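Local structure of effector protein HopAB2 (Pseudomonas syringae pv. tomato, 3TL8) at residues Ala31-Asn34 and Arg35-Glu39; Asn53-His56 and Leu57-Ala60. The protein suppresses programmed cell death and immunity in susceptible plants, and triggers resistance in tomato when recognised by the host Pto protein. All blocks are in the same frame, centred on the assembly; numbering follows the deposited sequence.

In the fold
Both interactions are local, and both lie in the BAK1-binding domain of this all-helical fragment. Interaction 1 comes first along the chain, inside helix 29-49. Interaction 2 follows at the start of the next helix, 54-65. Their centres are 22 Å apart, on opposite sides of the centre of the chain, and their nearest atoms stay about 12 Å apart. Side chains at the two places differ in their neighbours. Near interaction 1, Met32 and Arg33 meet the chain of another protein. At interaction 2, Leu54 and Leu57 pack back onto helices 29-49 and 98-109. Interaction 1 thus lies where the chain meets another protein, and interaction 2 where its helices pack together.

Interaction 1 of 2, residues Ala31-Asn34 and Arg35-Glu39; sequences AMRN and RGNDE
Ala31-Asn34 and Arg35-Glu39 are successive turns of helix 29-49, in the BAK1-binding domain; Met32 meets Arg35 and Arg33 meets Asn37. The backbone bonds are those of a regular alpha-helix. Arg35 N donates to Ala31 O at 2.9 Å, and Gly36 N to Met32 O at 3.2 Å. Asn37 N binds Arg33 O in the same way. Asp38 N reaches Asn34 O at 2.8 Å, with a less straight N-H...O angle of 140°.

Side chains add to this in three places. In one, Arg35 folds back along the preceding turn. Its CG stands anti to the backbone N (chi1 -171°), and the chain bends at chi3. This brings the guanidinium beside Met32, where NH2 lies 3.7 Å from Met32 CG. The approach is oblique and the touch is van der Waals contact with a methylene group. Met32 is buried, and its side chain also packs on a polar side chain of the other protein.

In another, a water joins two amides. It donates to Asn34 OD1 at 2.6 Å and accepts from Asn37 ND2 at 2.7 Å. Arg33 and Asn37 also lie side by side and point the same way. Arg33 CG is 4.0 Å from Asn37 ND2, and the guanidinium and amide planes are 30° apart. The polar end of Arg33 is used elsewhere: its NH2 donates to a modified side chain on the chain of another protein.

In the third, the Asp38 carboxylate folds back beside Asn34 O, two acceptors near each other, and OD2 stops 3.2 Å from that oxygen. The negative group may thus add to the negative potential round that carbonyl. The water bridge gives each amide a polar partner. The backbone bonds hold the turns, and the guanidinium of Arg33 is engaged by the other protein.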
loop_
_atom_site.group_PDB
_atom_site.type_symbol
_atom_site.label_atom_id
_atom_site.label_comp_id
_atom_site.label_asym_id
_atom_site.label_seq_id
_atom_site.Cartn_x
_atom_site.Cartn_y
_atom_site.Cartn_z
ATOM N N ALA B 31 0.688 15.692 16.819
ATOM C CA ALA B 31 -0.629 15.964 17.384
ATOM C C ALA B 31 -1.642 14.960 16.870
ATOM O O ALA B 31 -2.411 14.398 17.650
ATOM C CB ALA B 31 -1.075 17.385 17.061
ATOM N N MET B 32 -1.635 14.730 15.560
ATOM C CA MET B 32 -2.608 13.840 14.937
ATOM C C MET B 32 -2.496 12.460 15.551
ATOM O O MET B 32 -3.496 11.790 15.820
ATOM C CB MET B 32 -2.361 13.739 13.433
ATOM C CG MET B 32 -2.896 14.904 12.625
ATOM S SD MET B 32 -2.560 14.727 10.857
ATOM C CE MET B 32 -3.809 13.535 10.363
ATOM N N ARG B 33 -1.251 12.054 15.746
ATOM C CA ARG B 33 -0.903 10.747 16.268
ATOM C C ARG B 33 -1.293 10.666 17.741
ATOM O O ARG B 33 -1.761 9.637 18.219
ATOM C CB ARG B 33 0.601 10.564 16.104
ATOM C CG ARG B 33 1.192 9.344 16.739
ATOM C CD ARG B 33 2.696 9.561 16.970
ATOM N NE ARG B 33 3.463 9.842 15.745
ATOM C CZ ARG B 33 4.346 10.834 15.629
ATOM N NH1 ARG B 33 4.567 11.646 16.655
ATOM N NH2 ARG B 33 5.016 11.019 14.494
ATOM N N ASN B 34 -1.091 11.762 18.456
ATOM C CA ASN B 34 -1.433 11.809 19.863
ATOM C C ASN B 34 -2.939 11.668 20.059
ATOM O O ASN B 34 -3.396 10.953 20.943
ATOM C CB ASN B 34 -0.909 13.100 20.501
ATOM C CG ASN B 34 0.592 13.077 20.702
ATOM O OD1 ASN B 34 1.192 12.010 20.820
ATOM N ND2 ASN B 34 1.207 14.254 20.748
ATOM N N ARG B 35 -3.700 12.343 19.205
ATOM C CA ARG B 35 -5.150 12.352 19.305
ATOM C C ARG B 35 -5.715 10.966 19.075
ATOM O O ARG B 35 -6.618 10.530 19.787
ATOM C CB ARG B 35 -5.744 13.351 18.312
ATOM C CG ARG B 35 -7.227 13.605 18.487
ATOM C CD ARG B 35 -7.664 14.830 17.697
ATOM N NE ARG B 35 -7.299 14.727 16.285
ATOM C CZ ARG B 35 -6.322 15.420 15.703
ATOM N NH1 ARG B 35 -5.607 16.293 16.404
ATOM N NH2 ARG B 35 -6.061 15.245 14.413
ATOM N N GLY B 36 -5.164 10.265 18.092
ATOM C CA GLY B 36 -5.586 8.910 17.778
ATOM C C GLY B 36 -5.283 7.967 18.918
ATOM O O GLY B 36 -6.091 7.101 19.241
ATOM N N ASN B 37 -4.110 8.127 19.525
ATOM C CA ASN B 37 -3.748 7.338 20.699
ATOM C C ASN B 37 -4.657 7.657 21.888
ATOM O O ASN B 37 -4.957 6.785 22.717
ATOM C CB ASN B 37 -2.281 7.563 21.091
ATOM C CG ASN B 37 -1.308 7.009 20.061
ATOM O OD1 ASN B 37 -1.637 6.095 19.304
ATOM N ND2 ASN B 37 -0.104 7.570 20.025
ATOM N N ASP B 38 -5.088 8.912 21.968
ATOM C CA ASP B 38 -5.961 9.331 23.051
ATOM C C ASP B 38 -7.418 8.881 22.828
ATOM O O ASP B 38 -8.022 8.305 23.713
ATOM C CB ASP B 38 -5.842 10.842 23.300
ATOM C CG ASP B 38 -4.461 11.241 23.831
ATOM O OD1 ASP B 38 -3.755 10.352 24.356
ATOM O OD2 ASP B 38 -4.078 12.433 23.725
ATOM N N GLU B 39 -7.966 9.125 21.643
ATOM C CA GLU B 39 -9.296 8.634 21.316
ATOM C C GLU B 39 -9.368 7.120 21.466
ATOM O O GLU B 39 -10.423 6.568 21.795
ATOM C CB GLU B 39 -9.687 9.023 19.890
ATOM C CG GLU B 39 -10.187 10.449 19.735
ATOM C CD GLU B 39 -10.579 10.769 18.300
ATOM O OE1 GLU B 39 -10.347 9.916 17.412
ATOM O OE2 GLU B 39 -11.120 11.872 18.057
HETATM O O HOH W 1 0.847 9.532 21.592
#

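Interaction 2 of 2, residues Asn53-His56 and Leu57-Ala60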
loop_
_atom_site.group_PDB
_atom_site.type_symbol
_atom_site.label_atom_id
_atom_site.label_comp_id
_atom_site.label_asym_id
_atom_site.label_seq_id
_atom_site.Cartn_x
_atom_site.Cartn_y
_atom_site.Cartn_z
ATOM N N ASN B 53 -14.966 -8.516 26.854
ATOM C CA ASN B 53 -13.875 -9.471 26.917
ATOM C C ASN B 53 -12.745 -8.986 26.013
ATOM O O ASN B 53 -12.920 -8.859 24.799
ATOM C CB ASN B 53 -14.347 -10.868 26.516
ATOM C CG ASN B 53 -13.353 -11.951 26.908
ATOM O OD1 ASN B 53 -12.183 -11.670 27.182
ATOM N ND2 ASN B 53 -13.811 -13.197 26.920
ATOM N N LEU B 54 -11.589 -8.710 26.614
ATOM C CA LEU B 54 -10.488 -8.050 25.910
ATOM C C LEU B 54 -9.467 -8.993 25.264
ATOM O O LEU B 54 -9.116 -8.810 24.099
ATOM C CB LEU B 54 -9.799 -7.027 26.819
ATOM C CG LEU B 54 -10.695 -5.852 27.216
ATOM C CD1 LEU B 54 -9.866 -4.683 27.701
ATOM C CD2 LEU B 54 -11.573 -5.424 26.048
ATOM N N GLU B 55 -8.983 -9.985 26.008
ATOM C CA GLU B 55 -8.135 -11.013 25.409
ATOM C C GLU B 55 -8.949 -11.736 24.342
ATOM O O GLU B 55 -8.404 -12.368 23.433
ATOM C CB GLU B 55 -7.621 -11.995 26.465
ATOM C CG GLU B 55 -6.398 -11.509 27.252
ATOM C CD GLU B 55 -5.091 -11.654 26.479
ATOM O OE1 GLU B 55 -5.131 -12.106 25.312
ATOM O OE2 GLU B 55 -4.024 -11.322 27.043
ATOM N N HIS B 56 -10.266 -11.631 24.480
ATOM C CA HIS B 56 -11.215 -12.089 23.477
ATOM C C HIS B 56 -11.070 -11.197 22.269
ATOM O O HIS B 56 -10.960 -11.659 21.141
ATOM C CB HIS B 56 -12.626 -11.886 24.016
ATOM C CG HIS B 56 -13.557 -13.024 23.754
ATOM N ND1 HIS B 56 -13.292 -14.312 24.163
ATOM C CD2 HIS B 56 -14.769 -13.060 23.154
ATOM C CE1 HIS B 56 -14.294 -15.098 23.810
ATOM N NE2 HIS B 56 -15.204 -14.362 23.196
ATOM N N LEU B 57 -11.075 -9.897 22.548
ATOM C CA LEU B 57 -11.196 -8.855 21.538
ATOM C C LEU B 57 -9.988 -8.756 20.611
ATOM O O LEU B 57 -10.141 -8.542 19.408
ATOM C CB LEU B 57 -11.465 -7.506 22.209
ATOM C CG LEU B 57 -11.601 -6.314 21.265
ATOM C CD1 LEU B 57 -12.257 -6.738 19.972
ATOM C CD2 LEU B 57 -12.369 -5.170 21.912
ATOM N N ARG B 58 -8.794 -8.910 21.172
ATOM C CA ARG B 58 -7.577 -8.936 20.375
ATOM C C ARG B 58 -7.854 -9.685 19.077
ATOM O O ARG B 58 -7.524 -9.214 17.989
ATOM C CB ARG B 58 -6.473 -9.662 21.146
ATOM C CG ARG B 58 -5.229 -8.846 21.435
ATOM C CD ARG B 58 -4.269 -9.666 22.277
ATOM N NE ARG B 58 -3.001 -8.982 22.503
ATOM C CZ ARG B 58 -2.004 -9.488 23.223
ATOM N NH1 ARG B 58 -2.137 -10.681 23.787
ATOM N NH2 ARG B 58 -0.875 -8.803 23.379
ATOM N N THR B 59 -8.495 -10.843 19.207
ATOM C CA THR B 59 -8.701 -11.757 18.088
ATOM C C THR B 59 -9.572 -11.182 16.972
ATOM O O THR B 59 -9.220 -11.273 15.800
ATOM C CB THR B 59 -9.300 -13.094 18.565
ATOM O OG1 THR B 59 -8.599 -13.545 19.730
ATOM C CG2 THR B 59 -9.198 -14.150 17.468
ATOM N N ALA B 60 -10.707 -10.595 17.333
ATOM C CA ALA B 60 -11.609 -10.047 16.326
ATOM C C ALA B 60 -10.937 -8.895 15.584
ATOM O O ALA B 60 -11.130 -8.720 14.377
ATOM C CB ALA B 60 -12.907 -9.587 16.958
#
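Leu57, Arg58 and Thr59 bond back to the first residues of helix 54-65 and its N-cap, in the BAK1-binding domain. Leu57 N lies near two carbonyls, Asn53 O at 3.1 Å and Leu54 O at 2.7 Å. Both bonds are weak, because the N-H points well off each oxygen. Arg58 N makes the regular bond of this turn, to Leu54 O at 2.9 Å, with an N-H...O angle of 161°. Thr59 N then donates to His56 O at 3.2 Å from above the carbonyl plane.

Two side chains also bond to the backbone. Asn53 is the N-cap residue, and its OD1 takes a weak bond from His56 N. The placing of that nitrogen is less sure. Thr59 OG1 gives a second, weak bond to His56 O at 3.3 Å. With chi1 at -46°, the hydroxyl sits beside its own backbone N, which lets it reach the oxygen that N already binds.

The charged pair is Glu55 and Arg58. The two side chains run side by side and point the same way. Arg58 is extended from CG to NE, while Glu55 bends at chi2. Glu55 OE1 and Arg58 NH1 form a long salt bridge of 3.6 Å. The carboxylate and guanidinium planes stand 81° apart, so the groups do not pair flat. Arg58 NE also makes a weak hydrogen bond to Asn107 OD1, on helix 98-109.

Apolar packing involves Leu54 and Leu57, whose CD2 atoms are 4.2 Å apart.

The first turn thus relies on several weak bonds, while the leucines pack on helices 29-49 and 98-109. The salt bridge, being long and with its planes turned, probably adds only modest electrostatic attraction.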